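Local coordinates for protein lipase aflb (Neosartorya fumigata, PDB 6IDY) that probably hydrolyses ester bonds of lipids as a lipase of the alpha/beta-hydrolase fold, and carries a bound calcium ion, at residues R86-T90 and V91-P95; Y136-A139 and E140-R144; G182-G185 and S186-A190; F256-I259 and S260-F263. All blocks are in the same frame, centred on the assembly; numbering follows the deposited sequence.

Interaction 1. Residues R86-T90 and V91-P95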
ATOM      1  N   ARG A  86       3.060   1.336 -18.573  1.00 29.64           N
ATOM      2  CA  ARG A  86       3.642   1.214 -19.912  1.00 30.67           C
ATOM      3  C   ARG A  86       4.884   2.113 -20.068  1.00 35.52           C
ATOM      4  O   ARG A  86       5.906   1.651 -20.569  1.00 36.61           O
ATOM      5  CB  ARG A  86       2.587   1.558 -20.984  1.00 31.76           C
ATOM      6  CG  ARG A  86       3.071   1.366 -22.425  1.00 46.45           C
ATOM      7  CD  ARG A  86       2.479   2.402 -23.365  1.00 61.82           C
ATOM      8  NE  ARG A  86       1.307   1.896 -24.081  1.00 75.59           N
ATOM      9  CZ  ARG A  86       0.046   2.133 -23.731  1.00 92.34           C
ATOM     10  NH1 ARG A  86      -0.226   2.875 -22.662  1.00 80.81           N
ATOM     11  NH2 ARG A  86      -0.953   1.626 -24.441  1.00 79.16           N
ATOM     12  N   GLU A  87       4.786   3.384 -19.651  1.00 31.87           N
ATOM     13  CA  GLU A  87       5.853   4.381 -19.792  1.00 32.38           C
ATOM     14  C   GLU A  87       7.072   4.133 -18.901  1.00 37.32           C
ATOM     15  O   GLU A  87       8.170   4.541 -19.275  1.00 36.65           O
ATOM     16  CB  GLU A  87       5.316   5.807 -19.602  1.00 33.11           C
ATOM     17  CG  GLU A  87       4.381   6.277 -20.707  1.00 41.72           C
ATOM     18  CD  GLU A  87       4.918   6.171 -22.122  1.00 66.06           C
ATOM     19  OE1 GLU A  87       6.057   6.629 -22.368  1.00 61.62           O
ATOM     20  OE2 GLU A  87       4.196   5.623 -22.986  1.00 63.92           O
ATOM     21  N   ILE A  88       6.878   3.454 -17.744  1.00 34.62           N
ATOM     22  CA  ILE A  88       7.914   3.048 -16.785  1.00 34.85           C
ATOM     23  C   ILE A  88       9.033   2.278 -17.528  1.00 39.32           C
ATOM     24  O   ILE A  88      10.219   2.544 -17.310  1.00 37.96           O
ATOM     25  CB  ILE A  88       7.233   2.233 -15.635  1.00 37.80           C
ATOM     26  CG1 ILE A  88       6.635   3.161 -14.538  1.00 38.18           C
ATOM     27  CG2 ILE A  88       8.107   1.135 -15.026  1.00 39.52           C
ATOM     28  CD1 ILE A  88       7.583   3.936 -13.667  1.00 48.79           C
ATOM     29  N   LEU A  89       8.648   1.374 -18.441  1.00 38.31           N
ATOM     30  CA  LEU A  89       9.622   0.630 -19.236  1.00 39.85           C
ATOM     31  C   LEU A  89      10.085   1.387 -20.474  1.00 43.09           C
ATOM     32  O   LEU A  89      11.259   1.280 -20.830  1.00 44.10           O
ATOM     33  CB  LEU A  89       9.124  -0.776 -19.592  1.00 40.68           C
ATOM     34  CG  LEU A  89       9.144  -1.827 -18.469  1.00 46.12           C
ATOM     35  CD1 LEU A  89       8.741  -3.172 -18.999  1.00 46.88           C
ATOM     36  CD2 LEU A  89      10.533  -1.952 -17.820  1.00 49.94           C
ATOM     37  N   THR A  90       9.186   2.166 -21.117  1.00 39.04           N
ATOM     38  CA  THR A  90       9.486   2.962 -22.325  1.00 39.34           C
ATOM     39  C   THR A  90      10.636   3.951 -22.068  1.00 42.71           C
ATOM     40  O   THR A  90      11.528   4.088 -22.906  1.00 43.63           O
ATOM     41  CB  THR A  90       8.209   3.649 -22.855  1.00 46.98           C
ATOM     42  OG1 THR A  90       7.180   2.671 -23.002  1.00 46.97           O
ATOM     43  CG2 THR A  90       8.426   4.362 -24.195  1.00 45.88           C
ATOM     44  N   VAL A  91      10.628   4.602 -20.891  1.00 37.78           N
ATOM     45  CA  VAL A  91      11.665   5.560 -20.481  1.00 37.35           C
ATOM     46  C   VAL A  91      12.913   4.854 -19.915  1.00 40.37           C
ATOM     47  O   VAL A  91      13.898   5.522 -19.602  1.00 41.20           O
ATOM     48  CB  VAL A  91      11.135   6.669 -19.523  1.00 40.20           C
ATOM     49  CG1 VAL A  91       9.973   7.440 -20.146  1.00 39.83           C
ATOM     50  CG2 VAL A  91      10.760   6.109 -18.151  1.00 38.83           C
ATOM     51  N   GLY A  92      12.842   3.532 -19.767  1.00 35.39           N
ATOM     52  CA  GLY A  92      13.925   2.704 -19.249  1.00 35.33           C
ATOM     53  C   GLY A  92      14.270   2.970 -17.798  1.00 37.78           C
ATOM     54  O   GLY A  92      15.445   2.960 -17.428  1.00 38.36           O
ATOM     55  N   LEU A  93      13.250   3.207 -16.964  1.00 32.60           N
ATOM     56  CA  LEU A  93      13.438   3.490 -15.541  1.00 31.77           C
ATOM     57  C   LEU A  93      13.903   2.265 -14.737  1.00 35.10           C
ATOM     58  O   LEU A  93      14.659   2.420 -13.775  1.00 35.13           O
ATOM     59  CB  LEU A  93      12.142   4.086 -14.940  1.00 30.71           C
ATOM     60  CG  LEU A  93      12.224   4.707 -13.536  1.00 34.56           C
ATOM     61  CD1 LEU A  93      13.033   5.975 -13.534  1.00 34.77           C
ATOM     62  CD2 LEU A  93      10.858   5.038 -13.017  1.00 36.93           C
ATOM     63  N   ILE A  94      13.465   1.057 -15.130  1.00 30.48           N
ATOM     64  CA  ILE A  94      13.796  -0.149 -14.378  1.00 30.05           C
ATOM     65  C   ILE A  94      14.999  -0.878 -14.978  1.00 34.89           C
ATOM     66  O   ILE A  94      14.913  -1.385 -16.099  1.00 34.16           O
ATOM     67  CB  ILE A  94      12.581  -1.094 -14.145  1.00 32.31           C
ATOM     68  CG1 ILE A  94      11.239  -0.329 -13.928  1.00 31.68           C
ATOM     69  CG2 ILE A  94      12.858  -2.083 -12.994  1.00 33.44           C
ATOM     70  CD1 ILE A  94      11.156   0.766 -12.737  1.00 31.67           C
ATOM     71  N   PRO A  95      16.132  -0.942 -14.238  1.00 32.62           N
ATOM     72  CA  PRO A  95      17.290  -1.682 -14.758  1.00 33.47           C
ATOM     73  C   PRO A  95      17.073  -3.188 -14.661  1.00 37.20           C
ATOM     74  O   PRO A  95      16.197  -3.648 -13.918  1.00 34.76           O
ATOM     75  CB  PRO A  95      18.465  -1.193 -13.900  1.00 35.42           C
ATOM     76  CG  PRO A  95      17.867  -0.573 -12.709  1.00 39.16           C
ATOM     77  CD  PRO A  95      16.386  -0.416 -12.882  1.00 33.83           C
TER
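The side chains of I88 and L93 meet at the end of helix 81-90, where the chain stops in a Schellman motif. CG1 of I88 lies beside its backbone N, with chi1 -84°, and CD1 extends from it to meet CD2 of L93 at 3.5 Å. L93 answers with CG opposite its own backbone N, chi1 -168°, which brings CD2 to I88. The two side chains cross at a slant. The other branch of I88 serves I94: CG2 lies 3.6 Å from I94 CG1 and also near I94 CD1. L89 CD2 touches I94 CG1 more loosely.

The backbone closes the same turn. G92 is the first residue to leave helical geometry and has a positive phi of 66°. L93 N bonds back to I88 O at 3.1 Å, and G92 N to L89 O at 3.0 Å. V91 N still makes the last helical bond, to E87 O. Helix 405-412 covers I88 and L93, and helix 63-73 also packs on L93. V91 O accepts a bond from K69 NZ. The next helix begins at once, with P95 as its N-cap. On exposed T90, OG1 folds back and donates to R86 O at 2.9 Å.

Interaction 2. Residues Y136-A139 and E140-R144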
ATOM      1  N   TYR A 136     -14.917 -13.643  12.228  1.00 25.86           N
ATOM      2  CA  TYR A 136     -13.978 -13.904  11.153  1.00 24.90           C
ATOM      3  C   TYR A 136     -14.611 -14.916  10.214  1.00 29.15           C
ATOM      4  O   TYR A 136     -15.236 -15.883  10.673  1.00 29.04           O
ATOM      5  CB  TYR A 136     -12.655 -14.466  11.691  1.00 25.78           C
ATOM      6  CG  TYR A 136     -11.733 -13.456  12.341  1.00 25.70           C
ATOM      7  CD1 TYR A 136     -11.016 -12.541  11.573  1.00 26.11           C
ATOM      8  CD2 TYR A 136     -11.488 -13.489  13.711  1.00 26.86           C
ATOM      9  CE1 TYR A 136     -10.113 -11.654  12.158  1.00 25.17           C
ATOM     10  CE2 TYR A 136     -10.581 -12.614  14.307  1.00 27.17           C
ATOM     11  CZ  TYR A 136      -9.906 -11.688  13.528  1.00 29.37           C
ATOM     12  OH  TYR A 136      -9.027 -10.816  14.119  1.00 25.01           O
ATOM     13  N   SER A 137     -14.459 -14.703   8.906  1.00 25.25           N
ATOM     14  CA  SER A 137     -14.967 -15.652   7.913  1.00 25.35           C
ATOM     15  C   SER A 137     -13.806 -16.543   7.474  1.00 30.56           C
ATOM     16  O   SER A 137     -14.032 -17.652   6.987  1.00 32.01           O
ATOM     17  CB  SER A 137     -15.590 -14.927   6.723  1.00 25.93           C
ATOM     18  OG  SER A 137     -14.621 -14.212   5.971  1.00 31.45           O
ATOM     19  N   VAL A 138     -12.562 -16.057   7.680  1.00 26.37           N
ATOM     20  CA  VAL A 138     -11.308 -16.741   7.328  1.00 26.30           C
ATOM     21  C   VAL A 138     -10.824 -17.567   8.530  1.00 31.29           C
ATOM     22  O   VAL A 138     -10.913 -17.099   9.668  1.00 31.37           O
ATOM     23  CB  VAL A 138     -10.218 -15.727   6.852  1.00 28.78           C
ATOM     24  CG1 VAL A 138      -8.941 -16.438   6.416  1.00 28.73           C
ATOM     25  CG2 VAL A 138     -10.734 -14.845   5.724  1.00 28.06           C
ATOM     26  N   ALA A 139     -10.291 -18.777   8.273  1.00 27.53           N
ATOM     27  CA  ALA A 139      -9.746 -19.657   9.313  1.00 27.97           C
ATOM     28  C   ALA A 139      -8.490 -19.017   9.938  1.00 31.49           C
ATOM     29  O   ALA A 139      -7.765 -18.286   9.250  1.00 29.28           O
ATOM     30  CB  ALA A 139      -9.402 -21.017   8.717  1.00 28.92           C
ATOM     31  N   GLU A 140      -8.251 -19.283  11.239  1.00 29.19           N
ATOM     32  CA  GLU A 140      -7.111 -18.738  11.986  1.00 29.62           C
ATOM     33  C   GLU A 140      -5.754 -19.082  11.348  1.00 34.29           C
ATOM     34  O   GLU A 140      -4.891 -18.206  11.254  1.00 34.04           O
ATOM     35  CB  GLU A 140      -7.159 -19.165  13.464  1.00 31.35           C
ATOM     36  CG  GLU A 140      -6.056 -18.563  14.323  1.00 38.74           C
ATOM     37  CD  GLU A 140      -6.126 -18.811  15.818  1.00 56.63           C
ATOM     38  OE1 GLU A 140      -6.731 -19.825  16.238  1.00 52.98           O
ATOM     39  OE2 GLU A 140      -5.570 -17.983  16.576  1.00 50.84           O
ATOM     40  N   ASN A 141      -5.580 -20.337  10.895  1.00 31.31           N
ATOM     41  CA  ASN A 141      -4.338 -20.796  10.274  1.00 31.46           C
ATOM     42  C   ASN A 141      -3.988 -19.995   9.016  1.00 33.13           C
ATOM     43  O   ASN A 141      -2.827 -19.647   8.839  1.00 33.57           O
ATOM     44  CB  ASN A 141      -4.348 -22.318  10.020  1.00 34.97           C
ATOM     45  CG  ASN A 141      -5.272 -22.829   8.931  1.00 64.58           C
ATOM     46  OD1 ASN A 141      -6.251 -22.187   8.528  1.00 56.18           O
ATOM     47  ND2 ASN A 141      -4.975 -24.019   8.431  1.00 63.08           N
ATOM     48  N   ALA A 142      -4.995 -19.659   8.188  1.00 27.66           N
ATOM     49  CA  ALA A 142      -4.828 -18.852   6.977  1.00 27.09           C
ATOM     50  C   ALA A 142      -4.498 -17.389   7.329  1.00 30.49           C
ATOM     51  O   ALA A 142      -3.640 -16.793   6.684  1.00 30.23           O
ATOM     52  CB  ALA A 142      -6.088 -18.918   6.119  1.00 27.41           C
ATOM     53  N   LEU A 143      -5.168 -16.821   8.357  1.00 26.37           N
ATOM     54  CA  LEU A 143      -4.935 -15.445   8.815  1.00 25.29           C
ATOM     55  C   LEU A 143      -3.505 -15.297   9.357  1.00 28.66           C
ATOM     56  O   LEU A 143      -2.795 -14.371   8.959  1.00 26.89           O
ATOM     57  CB  LEU A 143      -5.951 -15.038   9.907  1.00 25.02           C
ATOM     58  CG  LEU A 143      -7.410 -14.849   9.488  1.00 29.22           C
ATOM     59  CD1 LEU A 143      -8.312 -14.851  10.695  1.00 29.29           C
ATOM     60  CD2 LEU A 143      -7.609 -13.549   8.714  1.00 30.89           C
ATOM     61  N   ARG A 144      -3.086 -16.222  10.251  1.00 24.98           N
ATOM     62  CA  ARG A 144      -1.757 -16.212  10.866  1.00 25.31           C
ATOM     63  C   ARG A 144      -0.641 -16.472   9.839  1.00 28.51           C
ATOM     64  O   ARG A 144       0.428 -15.861   9.938  1.00 28.14           O
ATOM     65  CB  ARG A 144      -1.695 -17.236  12.015  1.00 26.69           C
ATOM     66  CG  ARG A 144      -0.511 -17.054  12.969  1.00 33.66           C
ATOM     67  CD  ARG A 144      -0.247 -18.311  13.781  1.00 38.87           C
ATOM     68  NE  ARG A 144      -1.370 -18.658  14.654  1.00 48.02           N
ATOM     69  CZ  ARG A 144      -1.559 -19.854  15.198  1.00 66.84           C
ATOM     70  NH1 ARG A 144      -0.701 -20.841  14.966  1.00 60.72           N
ATOM     71  NH2 ARG A 144      -2.607 -20.076  15.976  1.00 55.53           N
TER
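A139 O takes two N-H groups from the first turn of helix 140-145. L143 N makes the sound bond at 3.1 Å. A142 N also points to it, but weakly. A142 N has a second weak bond, to the side-chain oxygen OD1 of N141. That oxygen also rests 3.4 Å from A139 CB.

L143 carries the apolar side of the contact. Its CG lies beside the backbone N, chi1 -69°, and this sends the branches back over the incoming loop. CD1 sits over one face of the Y136 ring, offset toward the rim, as a CH-pi contact 4.0 Å from the centroid. Its closest ring atom is CD1 of Y136. CG of L143 meets V138 CG1 at 3.8 Å, and A142 CB touches the same methyl. The Y136 ring also meets those of W246 and Y126. E140 OE2 is hydrogen-bonded to Y214 OH and forms a long salt bridge to R144 NH2, at 3.7 Å.

A139 is the N-cap, V138 precedes it and L143 is the fourth helix residue after it. The V138-L143 pair is therefore a hydrophobic staple, a motif characteristic of helix N termini.

Interaction 3. Residues G182-G185 and S186-A190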
ATOM      1  N   GLY A 182      10.231  -1.235   4.554  1.00 22.95           N
ATOM      2  CA  GLY A 182      10.755  -2.464   5.143  1.00 23.16           C
ATOM      3  C   GLY A 182      12.021  -2.119   5.920  1.00 27.46           C
ATOM      4  O   GLY A 182      12.439  -2.869   6.807  1.00 27.78           O
ATOM      5  N   LYS A 183      12.608  -0.926   5.609  1.00 23.85           N
ATOM      6  CA  LYS A 183      13.808  -0.340   6.225  1.00 24.18           C
ATOM      7  C   LYS A 183      13.479   0.725   7.302  1.00 27.46           C
ATOM      8  O   LYS A 183      14.379   1.461   7.716  1.00 27.18           O
ATOM      9  CB  LYS A 183      14.711   0.289   5.147  1.00 27.01           C
ATOM     10  CG  LYS A 183      15.338  -0.697   4.167  1.00 37.70           C
ATOM     11  CD  LYS A 183      16.143   0.051   3.116  1.00 44.88           C
ATOM     12  CE  LYS A 183      16.778  -0.849   2.091  1.00 55.10           C
ATOM     13  NZ  LYS A 183      15.826  -1.205   1.007  1.00 67.21           N
ATOM     14  N   LEU A 184      12.209   0.800   7.768  1.00 23.40           N
ATOM     15  CA  LEU A 184      11.771   1.768   8.793  1.00 22.93           C
ATOM     16  C   LEU A 184      12.562   1.657  10.117  1.00 26.44           C
ATOM     17  O   LEU A 184      12.805   2.674  10.772  1.00 25.99           O
ATOM     18  CB  LEU A 184      10.249   1.658   9.034  1.00 22.46           C
ATOM     19  CG  LEU A 184       9.594   2.591  10.080  1.00 26.64           C
ATOM     20  CD1 LEU A 184       9.695   4.066   9.673  1.00 25.61           C
ATOM     21  CD2 LEU A 184       8.153   2.184  10.334  1.00 26.83           C
ATOM     22  N   GLY A 185      13.000   0.442  10.452  1.00 23.98           N
ATOM     23  CA  GLY A 185      13.816   0.158  11.632  1.00 24.76           C
ATOM     24  C   GLY A 185      15.147   0.889  11.640  1.00 30.23           C
ATOM     25  O   GLY A 185      15.749   1.055  12.703  1.00 30.83           O
ATOM     26  N   SER A 186      15.614   1.346  10.454  1.00 26.22           N
ATOM     27  CA  SER A 186      16.853   2.113  10.307  1.00 26.92           C
ATOM     28  C   SER A 186      16.618   3.602  10.634  1.00 31.90           C
ATOM     29  O   SER A 186      17.584   4.349  10.787  1.00 33.33           O
ATOM     30  CB  SER A 186      17.391   1.990   8.885  1.00 29.37           C
ATOM     31  OG  SER A 186      17.595   0.637   8.511  1.00 36.16           O
ATOM     32  N   ALA A 187      15.339   4.033  10.719  1.00 26.93           N
ATOM     33  CA  ALA A 187      14.966   5.429  10.964  1.00 26.37           C
ATOM     34  C   ALA A 187      14.249   5.656  12.292  1.00 30.69           C
ATOM     35  O   ALA A 187      14.301   6.761  12.836  1.00 31.12           O
ATOM     36  CB  ALA A 187      14.101   5.932   9.817  1.00 25.86           C
ATOM     37  N   ALA A 188      13.555   4.626  12.791  1.00 27.35           N
ATOM     38  CA  ALA A 188      12.759   4.673  14.018  1.00 26.88           C
ATOM     39  C   ALA A 188      13.008   3.415  14.851  1.00 31.41           C
ATOM     40  O   ALA A 188      13.611   2.456  14.351  1.00 29.75           O
ATOM     41  CB  ALA A 188      11.285   4.765  13.651  1.00 26.15           C
ATOM     42  N   ASP A 189      12.547   3.419  16.125  1.00 28.74           N
ATOM     43  CA  ASP A 189      12.644   2.264  17.019  1.00 28.85           C
ATOM     44  C   ASP A 189      11.416   1.394  16.691  1.00 31.70           C
ATOM     45  O   ASP A 189      10.457   1.285  17.464  1.00 30.85           O
ATOM     46  CB  ASP A 189      12.699   2.711  18.493  1.00 31.89           C
ATOM     47  CG  ASP A 189      13.940   3.518  18.856  1.00 41.23           C
ATOM     48  OD1 ASP A 189      15.044   3.158  18.391  1.00 40.31           O
ATOM     49  OD2 ASP A 189      13.804   4.510  19.601  1.00 48.81           O
ATOM     50  N   ALA A 190      11.452   0.838  15.471  1.00 27.22           N
ATOM     51  CA  ALA A 190      10.404   0.061  14.834  1.00 25.41           C
ATOM     52  C   ALA A 190      10.897  -1.332  14.447  1.00 30.01           C
ATOM     53  O   ALA A 190      12.001  -1.485  13.920  1.00 30.71           O
ATOM     54  CB  ALA A 190       9.923   0.801  13.598  1.00 25.01           C
TER
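The backbone from K183 to A188 coils through a short 3-10 turn, with S186 N bonded to K183 O at 3.0 Å, and then opens toward strand 190-195. L184 makes the main side-chain contact. Its CG stands opposite the backbone N, chi1 180°. From there CG and CD2 both lie 4.0 Å from CB of A190, which points back toward the turn. CD1 reaches A188 CB more loosely, at 4.3 Å. S186 is exposed, and its CB is 3.3 Å from K183 O. G185 has no side chain, and A190 O comes to 3.4 Å from its CA. A188 O makes a CA-H...O contact with the same carbon.

L184 O is gripped twice, by A187 N and by A188 N, each at 2.9 Å. The A188 bond is nearly straight on the carbonyl, with a C=O...N angle of 167°, whereas A187 N approaches from above the carbonyl plane. This double grip holds the L184 peptide as the turn ends. An inverse gamma turn centred on D189 then redirects the chain, with a weak bond from A190 N to A188 O.

The lysine chain of K183 leads away, and its NZ forms a salt bridge with D407 of helix 405-412. L184, A187 and A188 pack on helix 368-379. L184 and A190 both touch V163, so the turn lies between that helix and strand 161-166, just where strand 190-195 enters the central sheet.

Interaction 4. Residues F256-I259 and S260-F263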
ATOM      1  N   PHE A 256      -1.356   4.825  13.225  1.00 18.67           N
ATOM      2  CA  PHE A 256      -1.758   4.318  11.924  1.00 17.18           C
ATOM      3  C   PHE A 256      -1.179   5.314  10.919  1.00 20.81           C
ATOM      4  O   PHE A 256      -1.646   6.445  10.838  1.00 20.10           O
ATOM      5  CB  PHE A 256      -3.303   4.166  11.838  1.00 17.84           C
ATOM      6  CG  PHE A 256      -3.961   3.852  10.500  1.00 18.25           C
ATOM      7  CD1 PHE A 256      -3.218   3.347   9.433  1.00 20.45           C
ATOM      8  CD2 PHE A 256      -5.326   4.049  10.316  1.00 19.26           C
ATOM      9  CE1 PHE A 256      -3.827   3.073   8.203  1.00 20.25           C
ATOM     10  CE2 PHE A 256      -5.933   3.770   9.087  1.00 21.23           C
ATOM     11  CZ  PHE A 256      -5.178   3.290   8.038  1.00 19.03           C
ATOM     12  N   ILE A 257      -0.090   4.926  10.234  1.00 18.41           N
ATOM     13  CA  ILE A 257       0.572   5.761   9.224  1.00 17.59           C
ATOM     14  C   ILE A 257       0.068   5.284   7.866  1.00 20.96           C
ATOM     15  O   ILE A 257       0.304   4.145   7.479  1.00 20.72           O
ATOM     16  CB  ILE A 257       2.126   5.750   9.365  1.00 20.84           C
ATOM     17  CG1 ILE A 257       2.551   6.230  10.777  1.00 21.34           C
ATOM     18  CG2 ILE A 257       2.791   6.607   8.256  1.00 20.99           C
ATOM     19  CD1 ILE A 257       3.824   5.553  11.338  1.00 23.70           C
ATOM     20  N   ALA A 258      -0.687   6.132   7.179  1.00 18.35           N
ATOM     21  CA  ALA A 258      -1.305   5.767   5.914  1.00 17.84           C
ATOM     22  C   ALA A 258      -0.701   6.496   4.721  1.00 21.04           C
ATOM     23  O   ALA A 258      -0.875   7.705   4.562  1.00 20.20           O
ATOM     24  CB  ALA A 258      -2.807   5.984   5.995  1.00 18.25           C
ATOM     25  N   ILE A 259       0.037   5.739   3.890  1.00 17.82           N
ATOM     26  CA  ILE A 259       0.696   6.241   2.677  1.00 16.96           C
ATOM     27  C   ILE A 259      -0.279   6.103   1.511  1.00 20.39           C
ATOM     28  O   ILE A 259      -0.785   5.003   1.262  1.00 19.90           O
ATOM     29  CB  ILE A 259       2.037   5.494   2.410  1.00 19.65           C
ATOM     30  CG1 ILE A 259       2.924   5.375   3.700  1.00 20.83           C
ATOM     31  CG2 ILE A 259       2.800   6.098   1.231  1.00 18.19           C
ATOM     32  CD1 ILE A 259       3.400   6.731   4.400  1.00 23.20           C
ATOM     33  N   SER A 260      -0.560   7.233   0.820  1.00 17.02           N
ATOM     34  CA  SER A 260      -1.482   7.343  -0.328  1.00 16.13           C
ATOM     35  C   SER A 260      -2.805   6.609  -0.047  1.00 20.64           C
ATOM     36  O   SER A 260      -3.204   5.763  -0.856  1.00 20.11           O
ATOM     37  CB  SER A 260      -0.825   6.793  -1.598  1.00 16.58           C
ATOM     38  OG  SER A 260       0.356   7.510  -1.912  1.00 20.56           O
ATOM     39  N   PRO A 261      -3.481   6.859   1.106  1.00 18.05           N
ATOM     40  CA  PRO A 261      -4.713   6.111   1.384  1.00 17.67           C
ATOM     41  C   PRO A 261      -5.914   6.625   0.617  1.00 21.77           C
ATOM     42  O   PRO A 261      -6.081   7.828   0.456  1.00 21.34           O
ATOM     43  CB  PRO A 261      -4.884   6.284   2.887  1.00 18.90           C
ATOM     44  CG  PRO A 261      -4.306   7.643   3.158  1.00 22.90           C
ATOM     45  CD  PRO A 261      -3.193   7.836   2.185  1.00 18.69           C
ATOM     46  N   ASP A 262      -6.764   5.706   0.158  1.00 19.09           N
ATOM     47  CA  ASP A 262      -7.969   6.078  -0.577  1.00 17.09           C
ATOM     48  C   ASP A 262      -9.194   5.819   0.292  1.00 19.57           C
ATOM     49  O   ASP A 262     -10.037   4.982  -0.033  1.00 19.43           O
ATOM     50  CB  ASP A 262      -8.017   5.375  -1.950  1.00 18.23           C
ATOM     51  CG  ASP A 262      -8.056   3.863  -1.922  1.00 23.48           C
ATOM     52  OD1 ASP A 262      -7.368   3.262  -1.061  1.00 24.49           O
ATOM     53  OD2 ASP A 262      -8.763   3.278  -2.763  1.00 24.32           O
ATOM     54  N   PHE A 263      -9.301   6.566   1.410  1.00 15.92           N
ATOM     55  CA  PHE A 263     -10.398   6.427   2.382  1.00 14.98           C
ATOM     56  C   PHE A 263     -11.771   6.729   1.807  1.00 18.52           C
ATOM     57  O   PHE A 263     -12.775   6.360   2.420  1.00 17.67           O
ATOM     58  CB  PHE A 263     -10.149   7.246   3.659  1.00 16.23           C
ATOM     59  CG  PHE A 263      -8.944   6.809   4.454  1.00 16.96           C
ATOM     60  CD1 PHE A 263      -8.871   5.527   4.991  1.00 19.81           C
ATOM     61  CD2 PHE A 263      -7.905   7.694   4.714  1.00 17.62           C
ATOM     62  CE1 PHE A 263      -7.760   5.129   5.740  1.00 19.78           C
ATOM     63  CE2 PHE A 263      -6.821   7.310   5.510  1.00 19.61           C
ATOM     64  CZ  PHE A 263      -6.743   6.024   5.993  1.00 18.11           C
TER
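This is a buried apolar contact round a sharp turn at the C-terminal end of strand 253-259, inside the central sheet. F256 and A258 come from the strand, and P261 and F263 from the loop that leaves it. No hydrogen bond joins the two halves. S260 makes the turn with left-handed backbone angles, phi 46°. The runs 256-259 and 260-263 point well apart.

F256 and F263 approach from opposite directions. CG of F256 is anti to the backbone N, chi1 171°, and this carries the ring toward F263, whose CG lies beside its own N. The ring planes are almost perpendicular, at 87°, and their centroids are 5.9 Å apart. CZ of F256 lies at the edge of the F263 ring, near its plane, and meets F263 CZ at 3.8 Å. CB of A258 lies against both loop residues. It touches P261 CG at 3.6 Å and F263 CZ at 3.9 Å. P261 CB lies over one face of the F263 ring, offset toward the rim, 3.4 Å above the ring plane. P261 CD packs 3.3 Å from A258 O.

S260 OG is hydrogen-bonded to H361 O, and D262 OD2 to Q288 NE2. D255, just before F256, binds the calcium ion. Strand 227-232, helix 235-245, which packs on F256, and the neighbouring parallel strand 253-259 form a beta-alpha-beta crossover, consistent with the alpha/beta-hydrolase fold expected of a lipase.

Overall arrangement
The four contacts follow one another along the chain without nesting or crossing, and each is local: a helix end, a helix start, a turn and a strand exit. Interaction 1 ends helix 81-90 and leads into helix 96-103. Interaction 2 starts helix 140-145, on the opposite side of the chain's centre; the two centres are 39 Å apart. Interaction 3 brings the chain from helix 173-178 into strand 190-195. Interaction 4 takes it out of strand 253-259, an interior strand of the same sheet. Interactions 3 and 4 come nearest, about 6 Å between closest atoms, but do not touch. Helix 405-412 links two of the sites: it packs on interaction 1 and receives the lysine of interaction 3.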